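UBX domain-containing protein 7 (Homo sapiens, PDB 5X3P) acts as a ubiquitin-binding adapter that links neddylated cullin-RING ligases to the segregase VCP/p97, the UBX domain described here being the part that engages p97. Local coordinates at residues K34-S38 / K39-N43; Y62-T65 / M66-G70. The protein carries 1 engineered substitution. All coordinates share one frame; numbering follows the deposited sequence.

Contact 1 (K34-S38 / K39-N43); sequences KHVQS and KGYPN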
loop_
_atom_site.group_PDB
_atom_site.type_symbol
_atom_site.label_atom_id
_atom_site.label_comp_id
_atom_site.label_asym_id
_atom_site.label_seq_id
_atom_site.Cartn_x
_atom_site.Cartn_y
_atom_site.Cartn_z
ATOM N N LYS A 34 6.277 -4.952 1.497
ATOM C CA LYS A 34 6.712 -6.227 2.065
ATOM C C LYS A 34 5.552 -6.998 2.687
ATOM O O LYS A 34 5.501 -8.220 2.610
ATOM C CB LYS A 34 7.836 -6.025 3.097
ATOM C CG LYS A 34 9.242 -5.823 2.495
ATOM C CD LYS A 34 10.322 -5.539 3.580
ATOM C CE LYS A 34 10.444 -6.663 4.629
ATOM N NZ LYS A 34 9.582 -6.464 5.842
ATOM N N HIS A 35 4.612 -6.290 3.305
ATOM C CA HIS A 35 3.442 -6.969 3.846
ATOM C C HIS A 35 2.647 -7.664 2.753
ATOM O O HIS A 35 2.217 -8.810 2.912
ATOM C CB HIS A 35 2.522 -6.021 4.604
ATOM C CG HIS A 35 1.289 -6.695 5.109
ATOM N ND1 HIS A 35 1.297 -7.524 6.209
ATOM C CD2 HIS A 35 0.020 -6.716 4.631
ATOM C CE1 HIS A 35 0.081 -7.999 6.409
ATOM N NE2 HIS A 35 -0.716 -7.522 5.467
ATOM N N VAL A 36 2.434 -6.970 1.637
ATOM C CA VAL A 36 1.682 -7.556 0.530
ATOM C C VAL A 36 2.446 -8.728 -0.100
ATOM O O VAL A 36 1.852 -9.719 -0.528
ATOM C CB VAL A 36 1.309 -6.475 -0.518
ATOM C CG1 VAL A 36 0.745 -7.105 -1.773
ATOM C CG2 VAL A 36 0.298 -5.493 0.090
ATOM N N GLN A 37 3.770 -8.603 -0.138
ATOM C CA GLN A 37 4.652 -9.666 -0.614
ATOM C C GLN A 37 4.517 -10.930 0.241
ATOM O O GLN A 37 4.439 -12.047 -0.280
ATOM C CB GLN A 37 6.094 -9.165 -0.589
ATOM C CG GLN A 37 7.058 -9.941 -1.450
ATOM C CD GLN A 37 8.195 -9.051 -1.924
ATOM O OE1 GLN A 37 8.217 -8.603 -3.087
ATOM N NE2 GLN A 37 9.136 -8.762 -1.015
ATOM N N SER A 38 4.474 -10.759 1.557
ATOM C CA SER A 38 4.324 -11.908 2.449
ATOM C C SER A 38 2.956 -12.573 2.285
ATOM O O SER A 38 2.777 -13.726 2.673
ATOM C CB SER A 38 4.520 -11.500 3.909
ATOM O OG SER A 38 3.286 -11.063 4.456
ATOM N N LYS A 39 1.992 -11.851 1.710
ATOM C CA LYS A 39 0.652 -12.401 1.491
ATOM C C LYS A 39 0.555 -13.072 0.128
ATOM O O LYS A 39 -0.540 -13.443 -0.317
ATOM C CB LYS A 39 -0.432 -11.319 1.607
ATOM C CG LYS A 39 -0.605 -10.737 3.011
ATOM C CD LYS A 39 -1.042 -11.796 4.016
ATOM C CE LYS A 39 -1.185 -11.190 5.405
ATOM N NZ LYS A 39 -1.238 -12.239 6.462
ATOM N N GLY A 40 1.698 -13.212 -0.535
ATOM C CA GLY A 40 1.767 -13.936 -1.790
ATOM C C GLY A 40 1.730 -13.065 -3.032
ATOM O O GLY A 40 1.501 -13.568 -4.125
ATOM N N TYR A 41 1.967 -11.764 -2.878
ATOM C CA TYR A 41 1.960 -10.865 -4.026
ATOM C C TYR A 41 3.288 -10.116 -4.179
ATOM O O TYR A 41 3.433 -8.974 -3.731
ATOM C CB TYR A 41 0.769 -9.904 -3.930
ATOM C CG TYR A 41 -0.552 -10.632 -3.905
ATOM C CD1 TYR A 41 -1.211 -10.931 -5.079
ATOM C CD2 TYR A 41 -1.128 -11.033 -2.707
ATOM C CE1 TYR A 41 -2.414 -11.607 -5.076
ATOM C CE2 TYR A 41 -2.330 -11.716 -2.684
ATOM C CZ TYR A 41 -2.972 -11.995 -3.878
ATOM O OH TYR A 41 -4.169 -12.664 -3.891
ATOM N N PRO A 42 4.268 -10.769 -4.816
ATOM C CA PRO A 42 5.614 -10.200 -4.910
ATOM C C PRO A 42 5.639 -8.939 -5.762
ATOM O O PRO A 42 4.957 -8.883 -6.796
ATOM C CB PRO A 42 6.433 -11.319 -5.581
ATOM C CG PRO A 42 5.440 -12.223 -6.205
ATOM C CD PRO A 42 4.183 -12.122 -5.389
ATOM N N ASN A 43 6.441 -7.961 -5.340
ATOM C CA ASN A 43 6.529 -6.670 -6.016
ATOM C C ASN A 43 6.904 -6.753 -7.498
ATOM O O ASN A 43 6.484 -5.917 -8.304
ATOM C CB ASN A 43 7.519 -5.766 -5.279
ATOM C CG ASN A 43 7.627 -4.392 -5.911
ATOM O OD1 ASN A 43 6.684 -3.596 -5.843
ATOM N ND2 ASN A 43 8.779 -4.102 -6.526
#
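Backbone bonds from Gly40 and Tyr41 to Gln37 and Val36 close the helix in a Schellman motif. Tyr41 N donates to Val36 O at 3.1 Å, and Gly40 N to Gln37 O at 3.0 Å. Positive phi at Gly40 (98°) turns the chain back here; a side chain would jam against the preceding carbonyl oxygen.

The side-chain amide of Gln37 adds a further bond: with CG anti to the backbone N (chi1 -161°) and the chain extended, OE1 accepts from Asn43 N at 2.9 Å, in the amide plane, on a lone pair and nearly straight (173°). An alanine at Gln37 would remove this acceptor and is likely to leave Asn43 N without its mate and the Pro42-Asn43 link freer to move.

Among the apolar contacts, Val36 CG1 packs on Tyr41 CB at 3.5 Å, both side chains also touching Val79 of strand 74-81. Lys39 places CG over one face of the His35 imidazole, and the bend at chi2 brings CE back to 3.6 Å from His35 CE1; the ring's NE2 is hydrogen-bonded to Glu19.

The exit from helix 29-38 is thus fixed chiefly by polar bonds, with a small apolar patch facing the sheet.

Contact 2 (Y62-T65 / M66-G70); sequences YDIT and MQEAG. Engineered in segment 66-70: Met66 (natural residue Leu).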
loop_
_atom_site.group_PDB
_atom_site.type_symbol
_atom_site.label_atom_id
_atom_site.label_comp_id
_atom_site.label_asym_id
_atom_site.label_seq_id
_atom_site.Cartn_x
_atom_site.Cartn_y
_atom_site.Cartn_z
ATOM N N TYR A 62 10.276 3.379 -2.509
ATOM C CA TYR A 62 9.743 2.621 -1.371
ATOM C C TYR A 62 10.366 3.064 -0.031
ATOM O O TYR A 62 9.868 2.734 1.052
ATOM C CB TYR A 62 9.891 1.109 -1.617
ATOM C CG TYR A 62 8.991 0.580 -2.742
ATOM C CD1 TYR A 62 7.882 1.317 -3.186
ATOM C CD2 TYR A 62 9.244 -0.652 -3.358
ATOM C CE1 TYR A 62 7.058 0.845 -4.213
ATOM C CE2 TYR A 62 8.408 -1.140 -4.383
ATOM C CZ TYR A 62 7.327 -0.384 -4.803
ATOM O OH TYR A 62 6.504 -0.854 -5.813
ATOM N N ASP A 63 11.445 3.838 -0.104
ATOM C CA ASP A 63 12.146 4.265 1.106
ATOM C C ASP A 63 11.508 5.492 1.791
ATOM O O ASP A 63 11.900 5.866 2.909
ATOM C CB ASP A 63 13.624 4.537 0.792
ATOM C CG ASP A 63 14.514 4.328 1.989
ATOM O OD1 ASP A 63 14.300 3.331 2.705
ATOM O OD2 ASP A 63 15.420 5.166 2.221
ATOM N N ILE A 64 10.528 6.122 1.141
ATOM C CA ILE A 64 9.855 7.269 1.765
ATOM C C ILE A 64 8.732 6.794 2.691
ATOM O O ILE A 64 8.251 5.672 2.571
ATOM C CB ILE A 64 9.305 8.284 0.739
ATOM C CG1 ILE A 64 8.049 7.750 0.035
ATOM C CG2 ILE A 64 10.395 8.659 -0.268
ATOM C CD1 ILE A 64 7.469 8.725 -0.976
ATOM N N THR A 65 8.311 7.660 3.606
ATOM C CA THR A 65 7.320 7.286 4.601
ATOM C C THR A 65 5.938 7.514 4.047
ATOM O O THR A 65 5.788 8.203 3.041
ATOM C CB THR A 65 7.445 8.145 5.864
ATOM O OG1 THR A 65 7.150 9.500 5.522
ATOM C CG2 THR A 65 8.849 8.048 6.467
HETATM N N MSE A 66 4.933 6.959 4.728
HETATM C CA MSE A 66 3.533 7.163 4.362
HETATM C C MSE A 66 3.212 8.651 4.306
HETATM O O MSE A 66 2.489 9.118 3.411
HETATM C CB MSE A 66 2.614 6.513 5.403
HETATM C CG MSE A 66 3.065 5.159 5.869
HETATM SE SE MSE A 66 2.652 3.784 4.544
HETATM C CE MSE A 66 3.821 2.426 5.279
ATOM N N GLN A 67 3.729 9.394 5.284
ATOM C CA GLN A 67 3.516 10.841 5.336
ATOM C C GLN A 67 4.204 11.530 4.162
ATOM O O GLN A 67 3.617 12.415 3.526
ATOM C CB GLN A 67 4.011 11.437 6.668
ATOM C CG GLN A 67 3.866 12.957 6.770
ATOM C CD GLN A 67 4.404 13.539 8.088
ATOM O OE1 GLN A 67 4.403 12.877 9.120
ATOM N NE2 GLN A 67 4.864 14.783 8.043
ATOM N N GLU A 68 5.446 11.132 3.867
ATOM C CA GLU A 68 6.153 11.705 2.713
ATOM C C GLU A 68 5.448 11.347 1.396
ATOM O O GLU A 68 5.442 12.132 0.445
ATOM C CB GLU A 68 7.620 11.254 2.695
ATOM C CG GLU A 68 8.524 12.041 3.656
ATOM C CD GLU A 68 9.756 11.258 4.033
ATOM O OE1 GLU A 68 9.792 10.052 3.712
ATOM O OE2 GLU A 68 10.684 11.831 4.653
ATOM N N ALA A 69 4.839 10.167 1.353
ATOM C CA ALA A 69 4.095 9.722 0.163
ATOM C C ALA A 69 2.786 10.498 0.004
ATOM O O ALA A 69 2.160 10.479 -1.062
ATOM C CB ALA A 69 3.834 8.230 0.231
ATOM N N GLY A 70 2.374 11.188 1.066
ATOM C CA GLY A 70 1.141 11.959 1.039
ATOM C C GLY A 70 -0.128 11.150 1.239
ATOM O O GLY A 70 -1.214 11.589 0.844
HETATM O O HOH W 1 12.148 8.725 4.536
#
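The side chains of Thr65 and Glu68 cross at a slant over the first turn of helix 66-69, each accepting the other's backbone N-H. The threonine hydroxyl sits between its own backbone N and carbonyl carbon (chi1 64°), which turns OG1 toward the start of the helix, where it accepts from Glu68 N at 2.9 Å in a fairly straight bond. The glutamate chain runs back the other way: extended beyond CG, it carries OE1 to Thr65 N at 2.8 Å. This N-H meets the carboxylate oxygen on its anti side, somewhat out of the carboxylate plane. Thr65 CG2 lies 3.5 Å from the same OE1, so the carboxylate rests against the methyl branch as well as the backbone.

Water 1 also donates to OE1 and, over a longer 3.3 Å, to Asp63 O, tying the carboxylate to the preceding loop.

Ile64 flanks this pair. Its CB approaches Glu68 OE1, while CD1, at the end of a chain extended at chi2, reaches past to Ala69 CB at 3.9 Å. The backbone adds a bond from Ala69 N to Thr65 O at 2.8 Å. Selenomethionine Met66, an engineered residue, directs its side chain the other way, onto Leu29 of helix 29-38.

The reciprocal Thr65-Glu68 bonds are a capping box, with Thr65 as N-cap; Gly70, at positive phi, ends the same short helix in a Schellman motif. Together they delimit a single helical turn in the ubiquitin-like fold of the UBX domain.

Overall arrangement
Both contacts are surface contacts of the same UBX domain, each with one buried residue, and their centres lie about 18 Å apart. Contact 1 closes the C-terminal end of the long helix 29-38 and leads toward strand 46-50, whereas contact 2 opens the short helix 66-69 ahead of strand 74-81. Their chemistry differs accordingly: backbone carbonyls take most of the bonds at the first, while a hydroxyl and a carboxylate accept amide N-H groups at the second. Both involve helix 29-38: contact 1 forms its end, while in contact 2 Tyr62 and Met66 pack against it. A probable hydrogen bond between Asn43 OD1 and Tyr62 OH, 2.7 Å long, joins them directly.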